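Local coordinates for apical membrane antigen AMA1 (Toxoplasma gondii ME49, PDB 4YIV), which acts in host cell invasion as an essential microneme protein of the moving junction, the ring formed between the membranes of parasite and target cell, at residues F116-E119 / L120-K123; F159-S163 / K164-C168; E258-S262 / K263-W267; C266-K269 / T270-D274. One frame throughout, in Å; residues are numbered along the deposited sequence.

The four contacts form two pairs. Contacts 1 and 2 touch and belong to one antiparallel sheet, in which strands 116-117 and 167-170 are neighbours. A salt bridge from Glu119 to Arg166 joins them at the cadmium site. Contacts 3 and 4 share Cys266 and Trp267 and describe the start and the end of helix 263-272; Lys269 reaches back to Glu258. Contacts 1 and 3 have centres about 37 Å apart. All four are partly buried, but contact 4 has no exposed touching residue and lies nearest the chain's centre. Contact 1 adds metal binding, contact 2 is a hairpin turn, and contacts 3 and 4 rest largely on side-chain bonds to backbone at helix ends.

Contact 1: residues F116-E119 / L120-K123. With CD (cadmium ion), chain D.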
loop_
_atom_site.group_PDB
_atom_site.type_symbol
_atom_site.label_atom_id
_atom_site.label_comp_id
_atom_site.label_asym_id
_atom_site.label_seq_id
_atom_site.Cartn_x
_atom_site.Cartn_y
_atom_site.Cartn_z
ATOM N N PHE A 116 -19.905 1.451 4.719
ATOM C CA PHE A 116 -20.534 2.608 5.329
ATOM C C PHE A 116 -20.354 3.782 4.377
ATOM O O PHE A 116 -19.262 3.975 3.834
ATOM C CB PHE A 116 -19.947 2.906 6.693
ATOM C CG PHE A 116 -20.812 3.820 7.522
ATOM C CD1 PHE A 116 -21.899 3.315 8.238
ATOM C CD2 PHE A 116 -20.559 5.176 7.564
ATOM C CE1 PHE A 116 -22.713 4.156 8.989
ATOM C CE2 PHE A 116 -21.358 6.030 8.334
ATOM C CZ PHE A 116 -22.435 5.515 9.046
ATOM N N PRO A 117 -21.426 4.558 4.136
ATOM C CA PRO A 117 -21.308 5.602 3.115
ATOM C C PRO A 117 -20.514 6.814 3.591
ATOM O O PRO A 117 -20.746 7.311 4.691
ATOM C CB PRO A 117 -22.764 5.976 2.838
ATOM C CG PRO A 117 -23.435 5.747 4.150
ATOM C CD PRO A 117 -22.770 4.539 4.745
ATOM N N MET A 118 -19.603 7.287 2.753
ATOM C CA MET A 118 -18.747 8.410 3.098
ATOM C C MET A 118 -19.570 9.678 3.431
ATOM O O MET A 118 -19.152 10.524 4.238
ATOM C CB MET A 118 -17.810 8.689 1.951
ATOM C CG MET A 118 -16.854 9.845 2.190
ATOM S SD MET A 118 -15.809 9.663 3.696
ATOM C CE MET A 118 -15.042 8.066 3.367
ATOM N N GLU A 119 -20.754 9.808 2.833
ATOM C CA GLU A 119 -21.560 11.002 3.075
ATOM C C GLU A 119 -21.907 11.133 4.537
ATOM O O GLU A 119 -21.935 12.232 5.082
ATOM C CB GLU A 119 -22.837 10.973 2.214
ATOM C CG GLU A 119 -22.600 11.421 0.818
ATOM C CD GLU A 119 -22.230 12.887 0.733
ATOM O OE1 GLU A 119 -23.016 13.698 1.294
ATOM O OE2 GLU A 119 -21.153 13.201 0.138
ATOM N N LEU A 120 -22.183 10.017 5.198
ATOM C CA LEU A 120 -22.537 10.092 6.594
ATOM C C LEU A 120 -21.301 10.385 7.458
ATOM O O LEU A 120 -21.423 11.056 8.463
ATOM C CB LEU A 120 -23.245 8.811 7.039
ATOM C CG LEU A 120 -24.757 8.844 6.812
ATOM C CD1 LEU A 120 -25.112 9.194 5.415
ATOM C CD2 LEU A 120 -25.281 7.488 7.131
ATOM N N LEU A 121 -20.120 9.927 7.047
ATOM C CA LEU A 121 -18.903 10.181 7.814
ATOM C C LEU A 121 -18.512 11.642 7.697
ATOM O O LEU A 121 -18.039 12.260 8.649
ATOM C CB LEU A 121 -17.743 9.317 7.313
ATOM C CG LEU A 121 -17.869 7.793 7.484
ATOM C CD1 LEU A 121 -16.660 7.077 6.852
ATOM C CD2 LEU A 121 -17.979 7.453 8.920
ATOM N N GLU A 122 -18.663 12.171 6.491
ATOM C CA GLU A 122 -18.406 13.576 6.239
ATOM C C GLU A 122 -19.271 14.484 7.161
ATOM O O GLU A 122 -18.847 15.580 7.568
ATOM C CB GLU A 122 -18.674 13.844 4.747
ATOM C CG GLU A 122 -19.147 15.218 4.401
ATOM C CD GLU A 122 -19.695 15.283 2.986
ATOM O OE1 GLU A 122 -19.173 14.588 2.076
ATOM O OE2 GLU A 122 -20.668 16.035 2.816
ATOM N N LYS A 123 -20.485 14.040 7.459
ATOM C CA LYS A 123 -21.442 14.835 8.249
ATOM C C LYS A 123 -21.359 14.561 9.751
ATOM O O LYS A 123 -22.101 15.163 10.545
ATOM C CB LYS A 123 -22.861 14.582 7.738
ATOM C CG LYS A 123 -23.053 15.162 6.334
ATOM C CD LYS A 123 -24.376 14.749 5.727
ATOM C CE LYS A 123 -24.469 15.165 4.259
ATOM N NZ LYS A 123 -24.431 16.651 4.073
HETATM CD CD CD D . -21.434 15.592 0.642
HETATM O O HOH W 1 -19.455 15.891 -0.774
#
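Glu119 OE2 and Glu122 OE2 share one cadmium ion; Glu119 OE2, 2.5 Å from the metal, is also bonded by the guanidinium NH1 of Arg166. Glu119 OE2 lies 3.1 Å from Glu122 OE1 as well. These are two acceptors, and the cation that both carboxylates bind probably offsets their repulsion. Glu119 chelates cadmium through both oxygens. The two side chains lie side by side and point the same way, with carboxylate planes 86° apart. Water 1, itself a ligand at 2.5 Å from the cadmium ion, donates to Glu122 OE1 and so ties the second carboxylate oxygen to the site.

The backbone sets this spacing. Glu122 N bonds to Met118 O at 2.8 Å with an N-H...O angle of 168°, and Pro117 is the N-cap. On another side of the turn, Phe116 has CG anti to its backbone N (chi1 -163°). This brings Phe116 CE2 to 3.6 Å from Leu120 CB. Phe116 CD2 comes to 3.7 Å from Leu121 CD2. Leu121 CD1 also meets Met118 CE, at 4.0 Å. Together the glutamates make a surface cadmium site built from an i, i+3 pair on a short helix.

Contact 2: residues F159-S163 / K164-C168; sequences FVYDS and KKRLC
Backbone bonds pair Asp162 with Leu167 in both directions: Asp162 N reaches Leu167 O at 2.9 Å, and Leu167 N reaches Asp162 O at 3.1 Å. Next along the strands, Tyr161 faces Cys168 as an antiparallel non-hydrogen-bonded pair. A second set of bonds runs from the turn to the Asp162 carboxylate, whose CG lies anti to the backbone N (chi1 179°), the setting from which OD1 meets the turn. Lys165 N donates to Asp162 OD1 at 3.0 Å, nearly straight at 173° but from well above the carboxylate plane. Lys164 N adds a weak bond to the same oxygen, in the manner of an Asx turn.

Arg166 and Leu167 both face Asp162, which makes a G1 beta bulge at the end of this hairpin. Arg166 takes the left-handed backbone conformation (phi 52°) that the bulge uses.

Packing joins two side-chain pairs. Tyr161 and Arg166 run alongside each other, pointing the same way, with ring and guanidinium planes nearly perpendicular. Tyr161 OH lies 3.5 Å from Arg166 CG, and this buried hydroxyl has no polar partner in the model. The Lys165 side chain crosses that of Asp162 obliquely, Lys165 CG 3.5 Å from Asp162 OD2.

Ionic bonds take the guanidinium to Glu119 and Asp132. Covalently, a disulfide joins Cys168 to Cys136 of helix 132-141.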
loop_
_atom_site.group_PDB
_atom_site.type_symbol
_atom_site.label_atom_id
_atom_site.label_comp_id
_atom_site.label_asym_id
_atom_site.label_seq_id
_atom_site.Cartn_x
_atom_site.Cartn_y
_atom_site.Cartn_z
ATOM N N PHE A 159 -9.482 -2.022 6.685
ATOM C CA PHE A 159 -10.538 -1.449 5.874
ATOM C C PHE A 159 -10.170 -1.498 4.404
ATOM O O PHE A 159 -8.999 -1.600 4.050
ATOM C CB PHE A 159 -10.835 0.039 6.263
ATOM C CG PHE A 159 -9.739 0.986 5.896
ATOM C CD1 PHE A 159 -8.697 1.217 6.767
ATOM C CD2 PHE A 159 -9.727 1.633 4.660
ATOM C CE1 PHE A 159 -7.658 2.073 6.441
ATOM C CE2 PHE A 159 -8.683 2.501 4.322
ATOM C CZ PHE A 159 -7.637 2.721 5.236
ATOM N N VAL A 160 -11.194 -1.353 3.563
ATOM C CA VAL A 160 -10.982 -1.034 2.160
ATOM C C VAL A 160 -11.855 0.175 1.834
ATOM O O VAL A 160 -13.082 0.171 2.062
ATOM C CB VAL A 160 -11.320 -2.233 1.200
ATOM C CG1 VAL A 160 -11.311 -1.773 -0.255
ATOM C CG2 VAL A 160 -10.316 -3.383 1.402
ATOM N N TYR A 161 -11.211 1.201 1.302
ATOM C CA TYR A 161 -11.952 2.352 0.776
ATOM C C TYR A 161 -12.188 2.137 -0.718
ATOM O O TYR A 161 -11.246 1.973 -1.508
ATOM C CB TYR A 161 -11.216 3.677 1.033
ATOM C CG TYR A 161 -12.064 4.890 0.630
ATOM C CD1 TYR A 161 -13.337 5.045 1.140
ATOM C CD2 TYR A 161 -11.612 5.820 -0.306
ATOM C CE1 TYR A 161 -14.142 6.101 0.756
ATOM C CE2 TYR A 161 -12.429 6.902 -0.700
ATOM C CZ TYR A 161 -13.680 7.027 -0.160
ATOM O OH TYR A 161 -14.518 8.072 -0.523
ATOM N N ASP A 162 -13.468 2.144 -1.089
ATOM C CA ASP A 162 -13.887 2.075 -2.475
ATOM C C ASP A 162 -14.099 3.518 -2.868
ATOM O O ASP A 162 -15.093 4.122 -2.450
ATOM C CB ASP A 162 -15.171 1.243 -2.638
ATOM C CG ASP A 162 -15.656 1.159 -4.101
ATOM O OD1 ASP A 162 -15.301 2.058 -4.926
ATOM O OD2 ASP A 162 -16.414 0.193 -4.404
ATOM N N SER A 163 -13.136 4.073 -3.591
ATOM C CA SER A 163 -13.110 5.511 -3.847
ATOM C C SER A 163 -14.051 5.878 -4.991
ATOM O O SER A 163 -14.428 7.041 -5.140
ATOM C CB SER A 163 -11.701 5.999 -4.174
ATOM O OG SER A 163 -11.216 5.414 -5.374
ATOM N N LYS A 164 -14.434 4.883 -5.781
ATOM C CA LYS A 164 -15.430 5.085 -6.832
ATOM C C LYS A 164 -16.853 5.191 -6.251
ATOM O O LYS A 164 -17.550 6.160 -6.518
ATOM C CB LYS A 164 -15.355 3.953 -7.857
ATOM C CG LYS A 164 -16.207 4.165 -9.087
ATOM C CD LYS A 164 -16.149 2.932 -10.016
ATOM C CE LYS A 164 -17.298 2.934 -11.036
ATOM N NZ LYS A 164 -17.263 1.779 -11.994
ATOM N N LYS A 165 -17.278 4.217 -5.448
ATOM C CA LYS A 165 -18.593 4.257 -4.824
ATOM C C LYS A 165 -18.646 5.092 -3.559
ATOM O O LYS A 165 -19.722 5.342 -3.019
ATOM C CB LYS A 165 -19.053 2.846 -4.518
ATOM C CG LYS A 165 -19.134 1.989 -5.750
ATOM C CD LYS A 165 -19.786 0.698 -5.430
ATOM C CE LYS A 165 -20.072 -0.083 -6.682
ATOM N NZ LYS A 165 -20.751 -1.363 -6.297
ATOM N N ARG A 166 -17.479 5.543 -3.098
ATOM C CA ARG A 166 -17.357 6.245 -1.822
ATOM C C ARG A 166 -17.989 5.481 -0.685
ATOM O O ARG A 166 -18.853 6.009 0.035
ATOM C CB ARG A 166 -17.961 7.666 -1.907
ATOM C CG ARG A 166 -17.151 8.565 -2.755
ATOM C CD ARG A 166 -17.737 9.969 -2.813
ATOM N NE ARG A 166 -17.390 10.798 -1.665
ATOM C CZ ARG A 166 -18.248 11.546 -0.969
ATOM N NH1 ARG A 166 -19.540 11.573 -1.281
ATOM N NH2 ARG A 166 -17.814 12.281 0.055
ATOM N N LEU A 167 -17.514 4.238 -0.521
ATOM C CA LEU A 167 -17.966 3.310 0.514
ATOM C C LEU A 167 -16.760 2.849 1.314
ATOM O O LEU A 167 -15.741 2.504 0.723
ATOM C CB LEU A 167 -18.649 2.082 -0.094
ATOM C CG LEU A 167 -19.995 2.359 -0.742
ATOM C CD1 LEU A 167 -20.506 1.082 -1.366
ATOM C CD2 LEU A 167 -20.971 2.910 0.294
ATOM N N CYS A 168 -16.932 2.789 2.625
ATOM C CA CYS A 168 -15.899 2.354 3.557
ATOM C C CYS A 168 -16.234 0.944 4.062
ATOM O O CYS A 168 -17.212 0.738 4.789
ATOM C CB CYS A 168 -15.794 3.345 4.715
ATOM S SG CYS A 168 -14.361 3.049 5.807
#

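Contact 3: residues E258-S262 / K263-W267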
loop_
_atom_site.group_PDB
_atom_site.type_symbol
_atom_site.label_atom_id
_atom_site.label_comp_id
_atom_site.label_asym_id
_atom_site.label_seq_id
_atom_site.Cartn_x
_atom_site.Cartn_y
_atom_site.Cartn_z
ATOM N N GLU A 258 14.541 -6.560 -14.125
ATOM C CA GLU A 258 13.797 -7.467 -14.978
ATOM C C GLU A 258 13.123 -6.753 -16.144
ATOM O O GLU A 258 12.715 -5.586 -16.033
ATOM C CB GLU A 258 12.760 -8.227 -14.126
ATOM C CG GLU A 258 13.455 -9.076 -13.062
ATOM C CD GLU A 258 12.518 -9.655 -12.008
ATOM O OE1 GLU A 258 11.347 -9.208 -11.936
ATOM O OE2 GLU A 258 12.980 -10.556 -11.247
ATOM N N ARG A 259 13.015 -7.450 -17.277
ATOM C CA ARG A 259 12.291 -6.912 -18.424
ATOM C C ARG A 259 10.792 -6.807 -18.129
ATOM O O ARG A 259 10.208 -7.694 -17.518
ATOM C CB ARG A 259 12.520 -7.785 -19.659
ATOM C CG ARG A 259 13.964 -7.773 -20.152
ATOM C CD ARG A 259 14.063 -7.968 -21.659
ATOM N NE ARG A 259 15.460 -7.898 -22.074
ATOM C CZ ARG A 259 16.309 -8.920 -22.026
ATOM N NH1 ARG A 259 17.572 -8.756 -22.413
ATOM N NH2 ARG A 259 15.895 -10.107 -21.596
ATOM N N VAL A 260 10.165 -5.716 -18.555
ATOM C CA VAL A 260 8.714 -5.616 -18.487
ATOM C C VAL A 260 8.182 -5.087 -19.804
ATOM O O VAL A 260 8.892 -4.395 -20.527
ATOM C CB VAL A 260 8.262 -4.697 -17.322
ATOM C CG1 VAL A 260 8.690 -5.298 -16.011
ATOM C CG2 VAL A 260 8.858 -3.285 -17.479
ATOM N N GLU A 261 6.935 -5.416 -20.112
ATOM C CA GLU A 261 6.298 -4.917 -21.316
ATOM C C GLU A 261 5.681 -3.522 -21.117
ATOM O O GLU A 261 5.428 -2.822 -22.082
ATOM C CB GLU A 261 5.206 -5.876 -21.767
ATOM C CG GLU A 261 5.628 -7.320 -21.938
ATOM C CD GLU A 261 4.418 -8.232 -22.013
ATOM O OE1 GLU A 261 3.895 -8.433 -23.130
ATOM O OE2 GLU A 261 3.973 -8.724 -20.951
ATOM N N SER A 262 5.409 -3.144 -19.869
ATOM C CA SER A 262 4.751 -1.858 -19.566
ATOM C C SER A 262 5.202 -1.324 -18.222
ATOM O O SER A 262 5.719 -2.069 -17.372
ATOM C CB SER A 262 3.232 -1.995 -19.541
ATOM O OG SER A 262 2.818 -2.705 -18.382
ATOM N N LYS A 263 5.031 -0.029 -18.007
ATOM C CA LYS A 263 5.381 0.505 -16.702
ATOM C C LYS A 263 4.417 -0.041 -15.620
ATOM O O LYS A 263 4.780 -0.173 -14.447
ATOM C CB LYS A 263 5.413 2.037 -16.740
ATOM C CG LYS A 263 4.170 2.697 -17.209
ATOM C CD LYS A 263 4.433 4.199 -17.471
ATOM C CE LYS A 263 3.116 4.994 -17.511
ATOM N NZ LYS A 263 3.289 6.486 -17.539
ATOM N N ALA A 264 3.207 -0.412 -15.996
ATOM C CA ALA A 264 2.268 -0.893 -14.985
ATOM C C ALA A 264 2.721 -2.254 -14.439
ATOM O O ALA A 264 2.478 -2.549 -13.268
ATOM C CB ALA A 264 0.857 -0.980 -15.542
ATOM N N GLN A 265 3.398 -3.058 -15.264
ATOM C CA GLN A 265 3.950 -4.338 -14.796
ATOM C C GLN A 265 5.003 -4.113 -13.743
ATOM O O GLN A 265 5.095 -4.871 -12.795
ATOM C CB GLN A 265 4.544 -5.159 -15.950
ATOM C CG GLN A 265 3.485 -5.718 -16.881
ATOM C CD GLN A 265 4.070 -6.576 -17.999
ATOM O OE1 GLN A 265 5.285 -6.577 -18.235
ATOM N NE2 GLN A 265 3.198 -7.317 -18.686
ATOM N N CYS A 266 5.760 -3.056 -13.891
ATOM C CA CYS A 266 6.766 -2.717 -12.917
ATOM C C CYS A 266 6.109 -2.329 -11.597
ATOM O O CYS A 266 6.509 -2.777 -10.568
ATOM C CB CYS A 266 7.649 -1.587 -13.414
ATOM S SG CYS A 266 9.063 -1.204 -12.393
ATOM N N TRP A 267 5.077 -1.505 -11.673
ATOM C CA TRP A 267 4.354 -1.050 -10.503
ATOM C C TRP A 267 3.808 -2.259 -9.759
ATOM O O TRP A 267 3.931 -2.349 -8.532
ATOM C CB TRP A 267 3.243 -0.076 -10.919
ATOM C CG TRP A 267 2.248 0.197 -9.824
ATOM C CD1 TRP A 267 2.444 0.975 -8.704
ATOM C CD2 TRP A 267 0.890 -0.260 -9.752
ATOM N NE1 TRP A 267 1.308 0.996 -7.946
ATOM C CE2 TRP A 267 0.338 0.261 -8.558
ATOM C CE3 TRP A 267 0.089 -1.049 -10.568
ATOM C CZ2 TRP A 267 -0.972 0.008 -8.167
ATOM C CZ3 TRP A 267 -1.217 -1.292 -10.177
ATOM C CH2 TRP A 267 -1.726 -0.775 -8.983
#
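Past strand 256-259 the chain is extended at Val260, bends at Glu261, is extended again at Ser262 and then coils into helix 263-272, so that the N-H of Gln265 points back at Ser262. This makes Ser262 the N-cap. Gln265 N donates to Ser262 OG at 3.2 Å, and a weaker bond from the same N runs to Ser262 O. The serine hydroxyl is available because OG sits between its own backbone N and carbonyl carbon (chi1 72°), facing the start of the helix. The return bond of a capping box is absent: the Gln265 side chain skips Ser262 N, a buried N-H with no partner in the model, and serves the preceding residue instead.

Gln265 is extended beyond CG and brings its amide obliquely across the Glu261 side chain. Gln265 OE1 accepts from Glu261 N at 2.8 Å, the donor standing above the carbonyl plane. With its oxygen and its nitrogen both engaged by one residue, the amide is fixed in rotation and its flip is defined. Val260 slides past the same side chain in the opposite direction, its CB 3.6 Å from Gln265 OE1 and its CG1 4.1 Å from Gln265 CB. Val260 and Cys266 also both touch Tyr303 of strand 300-305, and Cys266 is joined to Cys313 by a disulfide. The helix is thus secured against its antiparallel sheet, consistent with a PAN-type domain. At the amide's other end, Gln265 NE2 donates to Glu261 OE2 at 2.8 Å and 169°, in plane for the amide alone, since the donor stands above the plane of the carboxylate, which is turned 54° from it.

Contact 4: residues C266-K269 / T270-D274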
loop_
_atom_site.group_PDB
_atom_site.type_symbol
_atom_site.label_atom_id
_atom_site.label_comp_id
_atom_site.label_asym_id
_atom_site.label_seq_id
_atom_site.Cartn_x
_atom_site.Cartn_y
_atom_site.Cartn_z
ATOM N N CYS A 266 5.760 -3.056 -13.891
ATOM C CA CYS A 266 6.766 -2.717 -12.917
ATOM C C CYS A 266 6.109 -2.329 -11.597
ATOM O O CYS A 266 6.509 -2.777 -10.568
ATOM C CB CYS A 266 7.649 -1.587 -13.414
ATOM S SG CYS A 266 9.063 -1.204 -12.393
ATOM N N TRP A 267 5.077 -1.505 -11.673
ATOM C CA TRP A 267 4.354 -1.050 -10.503
ATOM C C TRP A 267 3.808 -2.259 -9.759
ATOM O O TRP A 267 3.931 -2.349 -8.532
ATOM C CB TRP A 267 3.243 -0.076 -10.919
ATOM C CG TRP A 267 2.248 0.197 -9.824
ATOM C CD1 TRP A 267 2.444 0.975 -8.704
ATOM C CD2 TRP A 267 0.890 -0.260 -9.752
ATOM N NE1 TRP A 267 1.308 0.996 -7.946
ATOM C CE2 TRP A 267 0.338 0.261 -8.558
ATOM C CE3 TRP A 267 0.089 -1.049 -10.568
ATOM C CZ2 TRP A 267 -0.972 0.008 -8.167
ATOM C CZ3 TRP A 267 -1.217 -1.292 -10.177
ATOM C CH2 TRP A 267 -1.726 -0.775 -8.983
ATOM N N VAL A 268 3.251 -3.210 -10.500
ATOM C CA VAL A 268 2.735 -4.437 -9.885
ATOM C C VAL A 268 3.865 -5.217 -9.207
ATOM O O VAL A 268 3.696 -5.732 -8.088
ATOM C CB VAL A 268 2.046 -5.341 -10.916
ATOM C CG1 VAL A 268 1.756 -6.744 -10.300
ATOM C CG2 VAL A 268 0.786 -4.696 -11.403
ATOM N N LYS A 269 5.027 -5.277 -9.860
ATOM C CA LYS A 269 6.171 -6.002 -9.314
ATOM C C LYS A 269 6.650 -5.437 -7.986
ATOM O O LYS A 269 7.116 -6.198 -7.125
ATOM C CB LYS A 269 7.355 -6.023 -10.324
ATOM C CG LYS A 269 7.280 -7.071 -11.467
ATOM C CD LYS A 269 8.606 -7.085 -12.295
ATOM C CE LYS A 269 8.610 -8.162 -13.368
ATOM N NZ LYS A 269 8.599 -9.539 -12.776
ATOM N N THR A 270 6.532 -4.125 -7.764
ATOM C CA THR A 270 7.030 -3.600 -6.498
ATOM C C THR A 270 6.182 -4.116 -5.337
ATOM O O THR A 270 6.670 -4.207 -4.222
ATOM C CB THR A 270 7.070 -2.028 -6.471
ATOM O OG1 THR A 270 5.739 -1.499 -6.567
ATOM C CG2 THR A 270 7.887 -1.500 -7.659
ATOM N N PHE A 271 4.920 -4.483 -5.619
ATOM C CA PHE A 271 4.033 -5.081 -4.622
ATOM C C PHE A 271 4.105 -6.608 -4.552
ATOM O O PHE A 271 3.954 -7.196 -3.478
ATOM C CB PHE A 271 2.584 -4.691 -4.920
ATOM C CG PHE A 271 1.582 -5.222 -3.934
ATOM C CD1 PHE A 271 1.506 -4.732 -2.645
ATOM C CD2 PHE A 271 0.700 -6.215 -4.319
ATOM C CE1 PHE A 271 0.570 -5.234 -1.761
ATOM C CE2 PHE A 271 -0.227 -6.724 -3.452
ATOM C CZ PHE A 271 -0.305 -6.225 -2.161
ATOM N N GLU A 272 4.267 -7.251 -5.698
ATOM C CA GLU A 272 4.097 -8.707 -5.757
ATOM C C GLU A 272 5.409 -9.502 -5.758
ATOM O O GLU A 272 5.368 -10.720 -5.623
ATOM C CB GLU A 272 3.247 -9.071 -6.989
ATOM C CG GLU A 272 1.811 -8.541 -6.912
ATOM C CD GLU A 272 0.870 -9.204 -7.889
ATOM O OE1 GLU A 272 -0.375 -8.986 -7.790
ATOM O OE2 GLU A 272 1.365 -9.934 -8.776
ATOM N N ASN A 273 6.563 -8.840 -5.840
ATOM C CA ASN A 273 7.816 -9.584 -5.878
ATOM C C ASN A 273 8.057 -10.254 -4.522
ATOM O O ASN A 273 7.563 -9.789 -3.476
ATOM C CB ASN A 273 8.983 -8.675 -6.265
ATOM C CG ASN A 273 9.480 -7.840 -5.109
ATOM O OD1 ASN A 273 10.214 -8.326 -4.240
ATOM N ND2 ASN A 273 9.098 -6.572 -5.092
ATOM N N ASP A 274 8.823 -11.341 -4.505
ATOM C CA ASP A 274 8.908 -12.159 -3.277
ATOM C C ASP A 274 9.655 -11.518 -2.120
ATOM O O ASP A 274 9.662 -12.045 -0.993
ATOM C CB ASP A 274 9.523 -13.522 -3.613
ATOM C CG ASP A 274 11.068 -13.490 -3.681
ATOM O OD1 ASP A 274 11.692 -12.515 -4.171
ATOM O OD2 ASP A 274 11.649 -14.483 -3.231
#
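Thr270 turns its hydroxyl back along the helix to the carbonyl of Trp267, donating from OG1 to Trp267 O at 2.8 Å. The torsion behind this (chi1 64°) tucks OG1 between backbone N and carbonyl carbon, while the methyl CG2 comes to 3.5 Å from Cys266 O. Thr270 N donates to that same Cys266 O at 3.1 Å, and only weakly to Trp267 O. A buried threonine hydroxyl therefore finds its acceptor within its own helix.

Asn273 folds back in a similar way (chi1 79°). Its ND2 donates to Lys269 O at 2.9 Å, with the oxygen close to the amide plane, and its backbone N reaches the same oxygen at 3.0 Å. Lys269 O thus takes two N-H groups from one residue. The other end of the amide, OD1, accepts from Gly275 N just beyond, which leaves little freedom to flip.

Val268 and Glu272, one turn apart, lie side by side and point the same way. Val268 CG1 touches Glu272 OE2 at 3.6 Å, a methyl alongside a carboxylate whose charge is paired with Arg201. Glu272 OE1 accepts from Lys202 N, so both oxygens are engaged. Asn273 is the first residue to leave helical backbone angles. Its grip on Lys269 O, where the regular backbone bonds run out, is typical of side-chain capping at the C-terminal end of a helix.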